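Local coordinates for protein N-acetylmuramoyl-L-alanine amidase (Mycolicibacterium smegmatis, PDB 7AGM) that cleaves, as a zinc amidase, the amide bond between N-acetylmuramic acid and L-alanine in peptidoglycan, probably in remodelling the cell wall, at residues 3-15 with 208-220. Sequence-based numbering, arbitrary orientation.
Sequences PSNIAGMIVFLDP and IVRGIAGFLGSQS
Leu216, on the C-terminal helix 198-219, is the centre of a mainly apolar contact in which the N-terminal arm and strand 10-15 of the mixed sheet lie against the last turns of that helix, bringing together the two ends of the ordered chain. Ile6, Met9 and Val11 gather round its side chain: Ile6 CG2 reaches Leu216 CB at 3.7 Å, Met9 CE meets Leu216 CD2 at 3.9 Å, and Val11 CG2 touches Leu216 CD1. The Met9 chain bends at its last torsion (chi3 84°), which lays SD and CE alongside Leu216, the two side chains running past each other in opposite directions. Val11 CG2 also meets Ile212 CG2 at 3.8 Å, and deeper in, Leu13 CD2 comes to 4.3 Å from Ile212 CD1; Leu13 also packs on helix 52-69. At the outer end, Pro3 lies against the helix backbone, its CB 3.9 Å from Gly217 CA and its CG 3.2 Å from Ala213 O. Ser220 OG donates to Asn5 O (3.0 Å), approaching from above the carbonyl plane, 40° out of it. A water donates to both Ser4 O and Gly217 O, bridging arm and helix. The chemistry thus grades from buried aliphatic packing at the strand to polar links at the exposed ends of the ordered chain, where direct and water-mediated bonds tie arm carbonyls to the helix end.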
loop_
_atom_site.group_PDB
_atom_site.type_symbol
_atom_site.label_atom_id
_atom_site.label_comp_id
_atom_site.label_asym_id
_atom_site.label_seq_id
_atom_site.Cartn_x
_atom_site.Cartn_y
_atom_site.Cartn_z
ATOM N N PRO A 3 19.090 8.352 -3.157
ATOM C CA PRO A 3 18.887 9.522 -4.017
ATOM C C PRO A 3 18.970 10.811 -3.212
ATOM O O PRO A 3 18.545 10.842 -2.059
ATOM C CB PRO A 3 17.456 9.334 -4.546
ATOM C CG PRO A 3 17.059 7.932 -4.172
ATOM C CD PRO A 3 17.842 7.605 -2.946
ATOM N N SER A 4 19.513 11.861 -3.815
ATOM C CA SER A 4 19.649 13.140 -3.140
ATOM C C SER A 4 18.418 14.009 -3.389
ATOM O O SER A 4 17.553 13.694 -4.208
ATOM C CB SER A 4 20.914 13.856 -3.612
ATOM O OG SER A 4 20.885 14.059 -5.015
ATOM N N ASN A 5 18.351 15.119 -2.655
ATOM C CA ASN A 5 17.263 16.090 -2.773
ATOM C C ASN A 5 15.895 15.488 -2.463
ATOM O O ASN A 5 14.882 15.908 -3.028
ATOM C CB ASN A 5 17.269 16.827 -4.118
ATOM C CG ASN A 5 17.466 18.321 -3.955
ATOM O OD1 ASN A 5 16.538 19.044 -3.598
ATOM N ND2 ASN A 5 18.681 18.789 -4.205
ATOM N N ILE A 6 15.844 14.513 -1.554
ATOM C CA ILE A 6 14.569 13.962 -1.112
ATOM C C ILE A 6 14.201 14.346 0.314
ATOM O O ILE A 6 13.015 14.250 0.667
ATOM C CB ILE A 6 14.443 12.437 -1.313
ATOM C CG1 ILE A 6 15.391 11.671 -0.392
ATOM C CG2 ILE A 6 14.661 12.070 -2.763
ATOM C CD1 ILE A 6 15.009 10.212 -0.246
ATOM N N ALA A 7 15.157 14.758 1.144
ATOM C CA ALA A 7 14.813 15.172 2.497
ATOM C C ALA A 7 13.815 16.320 2.438
ATOM O O ALA A 7 13.881 17.180 1.555
ATOM C CB ALA A 7 16.067 15.589 3.264
ATOM N N GLY A 8 12.845 16.297 3.340
ATOM C CA GLY A 8 11.794 17.287 3.358
ATOM C C GLY A 8 10.579 16.942 2.520
ATOM O O GLY A 8 9.511 17.524 2.741
ATOM N N MET A 9 10.707 16.025 1.557
ATOM C CA MET A 9 9.539 15.597 0.805
ATOM C C MET A 9 8.588 14.825 1.714
ATOM O O MET A 9 8.966 14.360 2.793
ATOM C CB MET A 9 9.964 14.786 -0.423
ATOM C CG MET A 9 10.780 15.631 -1.417
ATOM S SD MET A 9 11.320 14.729 -2.885
ATOM C CE MET A 9 9.888 14.854 -3.951
ATOM N N ILE A 10 7.333 14.716 1.280
ATOM C CA ILE A 10 6.235 14.259 2.130
ATOM C C ILE A 10 5.664 12.960 1.580
ATOM O O ILE A 10 5.257 12.900 0.414
ATOM C CB ILE A 10 5.129 15.323 2.231
ATOM C CG1 ILE A 10 5.704 16.657 2.712
ATOM C CG2 ILE A 10 4.015 14.839 3.123
ATOM C CD1 ILE A 10 4.795 17.820 2.422
ATOM N N VAL A 11 5.603 11.934 2.427
ATOM C CA VAL A 11 5.023 10.642 2.076
ATOM C C VAL A 11 3.889 10.337 3.044
ATOM O O VAL A 11 4.079 10.378 4.270
ATOM C CB VAL A 11 6.079 9.520 2.125
ATOM C CG1 VAL A 11 5.437 8.154 1.858
ATOM C CG2 VAL A 11 7.221 9.805 1.148
ATOM N N PHE A 12 2.714 10.021 2.503
ATOM C CA PHE A 12 1.595 9.532 3.301
ATOM C C PHE A 12 1.570 8.010 3.233
ATOM O O PHE A 12 1.560 7.432 2.136
ATOM C CB PHE A 12 0.273 10.104 2.788
ATOM C CG PHE A 12 -0.912 9.751 3.648
ATOM C CD1 PHE A 12 -1.188 10.476 4.808
ATOM C CD2 PHE A 12 -1.759 8.703 3.305
ATOM C CE1 PHE A 12 -2.286 10.154 5.604
ATOM C CE2 PHE A 12 -2.855 8.388 4.091
ATOM C CZ PHE A 12 -3.119 9.115 5.250
ATOM N N LEU A 13 1.577 7.366 4.406
ATOM C CA LEU A 13 1.622 5.912 4.528
ATOM C C LEU A 13 0.287 5.404 5.046
ATOM O O LEU A 13 -0.232 5.914 6.045
ATOM C CB LEU A 13 2.743 5.489 5.482
ATOM C CG LEU A 13 4.159 5.830 5.015
ATOM C CD1 LEU A 13 5.156 5.604 6.151
ATOM C CD2 LEU A 13 4.535 5.011 3.775
ATOM N N ASP A 14 -0.257 4.387 4.379
ATOM C CA ASP A 14 -1.567 3.828 4.712
ATOM C C ASP A 14 -1.464 2.326 4.939
ATOM O O ASP A 14 -1.568 1.529 3.995
ATOM C CB ASP A 14 -2.586 4.147 3.618
ATOM C CG ASP A 14 -3.893 3.402 3.805
ATOM O OD1 ASP A 14 -4.333 3.257 4.966
ATOM O OD2 ASP A 14 -4.480 2.969 2.787
ATOM N N PRO A 15 -1.282 1.896 6.187
ATOM C CA PRO A 15 -1.349 0.454 6.479
ATOM C C PRO A 15 -2.791 -0.020 6.391
ATOM O O PRO A 15 -3.658 0.430 7.147
ATOM C CB PRO A 15 -0.789 0.345 7.902
ATOM C CG PRO A 15 -0.967 1.709 8.506
ATOM C CD PRO A 15 -1.026 2.721 7.382
ATOM N N ILE A 208 10.107 -1.647 -0.154
ATOM C CA ILE A 208 9.168 -0.546 -0.343
ATOM C C ILE A 208 9.876 0.800 -0.206
ATOM O O ILE A 208 9.642 1.723 -0.997
ATOM C CB ILE A 208 7.969 -0.698 0.614
ATOM C CG1 ILE A 208 7.173 -1.958 0.241
ATOM C CG2 ILE A 208 7.107 0.581 0.607
ATOM C CD1 ILE A 208 6.084 -2.329 1.248
ATOM N N VAL A 209 10.770 0.922 0.783
ATOM C CA VAL A 209 11.522 2.163 0.968
ATOM C C VAL A 209 12.368 2.483 -0.259
ATOM O O VAL A 209 12.434 3.641 -0.694
ATOM C CB VAL A 209 12.369 2.093 2.256
ATOM C CG1 VAL A 209 13.345 3.253 2.316
ATOM C CG2 VAL A 209 11.469 2.099 3.481
ATOM N N ARG A 210 13.015 1.473 -0.849
ATOM C CA ARG A 210 13.782 1.715 -2.071
ATOM C C ARG A 210 12.884 2.226 -3.189
ATOM O O ARG A 210 13.267 3.132 -3.940
ATOM C CB ARG A 210 14.504 0.441 -2.510
ATOM C CG ARG A 210 15.658 0.039 -1.606
ATOM C CD ARG A 210 16.253 -1.300 -2.024
ATOM N NE ARG A 210 16.892 -1.232 -3.335
ATOM C CZ ARG A 210 17.406 -2.279 -3.977
ATOM N NH1 ARG A 210 17.355 -3.488 -3.433
ATOM N NH2 ARG A 210 17.969 -2.116 -5.168
ATOM N N GLY A 211 11.686 1.654 -3.318
ATOM C CA GLY A 211 10.729 2.167 -4.292
ATOM C C GLY A 211 10.343 3.614 -4.033
ATOM O O GLY A 211 10.279 4.431 -4.958
ATOM N N ILE A 212 10.046 3.943 -2.773
ATOM C CA ILE A 212 9.658 5.310 -2.420
ATOM C C ILE A 212 10.801 6.277 -2.686
ATOM O O ILE A 212 10.616 7.320 -3.329
ATOM C CB ILE A 212 9.183 5.381 -0.956
ATOM C CG1 ILE A 212 7.923 4.535 -0.778
ATOM C CG2 ILE A 212 8.959 6.842 -0.540
ATOM C CD1 ILE A 212 7.459 4.452 0.683
ATOM N N ALA A 213 12.000 5.949 -2.193
ATOM C CA ALA A 213 13.144 6.843 -2.348
ATOM C C ALA A 213 13.504 7.027 -3.816
ATOM O O ALA A 213 13.833 8.143 -4.246
ATOM C CB ALA A 213 14.340 6.307 -1.563
ATOM N N GLY A 214 13.442 5.949 -4.602
ATOM C CA GLY A 214 13.732 6.060 -6.022
ATOM C C GLY A 214 12.745 6.959 -6.740
ATOM O O GLY A 214 13.133 7.779 -7.582
ATOM N N PHE A 215 11.459 6.836 -6.405
ATOM C CA PHE A 215 10.458 7.702 -7.017
ATOM C C PHE A 215 10.637 9.153 -6.578
ATOM O O PHE A 215 10.591 10.068 -7.408
ATOM C CB PHE A 215 9.043 7.213 -6.701
ATOM C CG PHE A 215 7.966 8.136 -7.219
ATOM C CD1 PHE A 215 7.748 8.271 -8.583
ATOM C CD2 PHE A 215 7.183 8.880 -6.342
ATOM C CE1 PHE A 215 6.762 9.124 -9.071
ATOM C CE2 PHE A 215 6.191 9.730 -6.822
ATOM C CZ PHE A 215 5.986 9.853 -8.196
ATOM N N LEU A 216 10.818 9.388 -5.271
ATOM C CA LEU A 216 11.013 10.758 -4.800
ATOM C C LEU A 216 12.208 11.409 -5.481
ATOM O O LEU A 216 12.145 12.579 -5.879
ATOM C CB LEU A 216 11.200 10.772 -3.280
ATOM C CG LEU A 216 9.980 10.415 -2.425
ATOM C CD1 LEU A 216 10.407 10.440 -0.960
ATOM C CD2 LEU A 216 8.807 11.360 -2.664
ATOM N N GLY A 217 13.303 10.661 -5.634
ATOM C CA GLY A 217 14.481 11.209 -6.285
ATOM C C GLY A 217 14.241 11.536 -7.747
ATOM O O GLY A 217 14.771 12.523 -8.264
ATOM N N SER A 218 13.444 10.714 -8.432
ATOM C CA SER A 218 13.129 10.979 -9.830
ATOM C C SER A 218 12.320 12.258 -9.984
ATOM O O SER A 218 12.445 12.951 -11.002
ATOM C CB SER A 218 12.353 9.801 -10.415
ATOM O OG SER A 218 10.982 9.881 -10.049
ATOM N N GLN A 219 11.481 12.588 -8.999
ATOM C CA GLN A 219 10.707 13.820 -9.072
ATOM C C GLN A 219 11.573 15.064 -8.904
ATOM O O GLN A 219 11.170 16.145 -9.346
ATOM C CB GLN A 219 9.548 13.800 -8.071
ATOM C CG GLN A 219 8.541 12.665 -8.305
ATOM C CD GLN A 219 7.909 12.704 -9.692
ATOM O OE1 GLN A 219 8.303 11.959 -10.591
ATOM N NE2 GLN A 219 6.916 13.567 -9.865
ATOM N N SER A 220 12.748 14.939 -8.293
ATOM C CA SER A 220 13.687 16.056 -8.212
ATOM C C SER A 220 14.544 16.142 -9.476
ATOM O O SER A 220 14.859 17.234 -9.956
ATOM C CB SER A 220 14.585 15.920 -6.982
ATOM O OG SER A 220 13.811 15.868 -5.795
HETATM O O HOH W 1 17.480 12.970 -7.024
#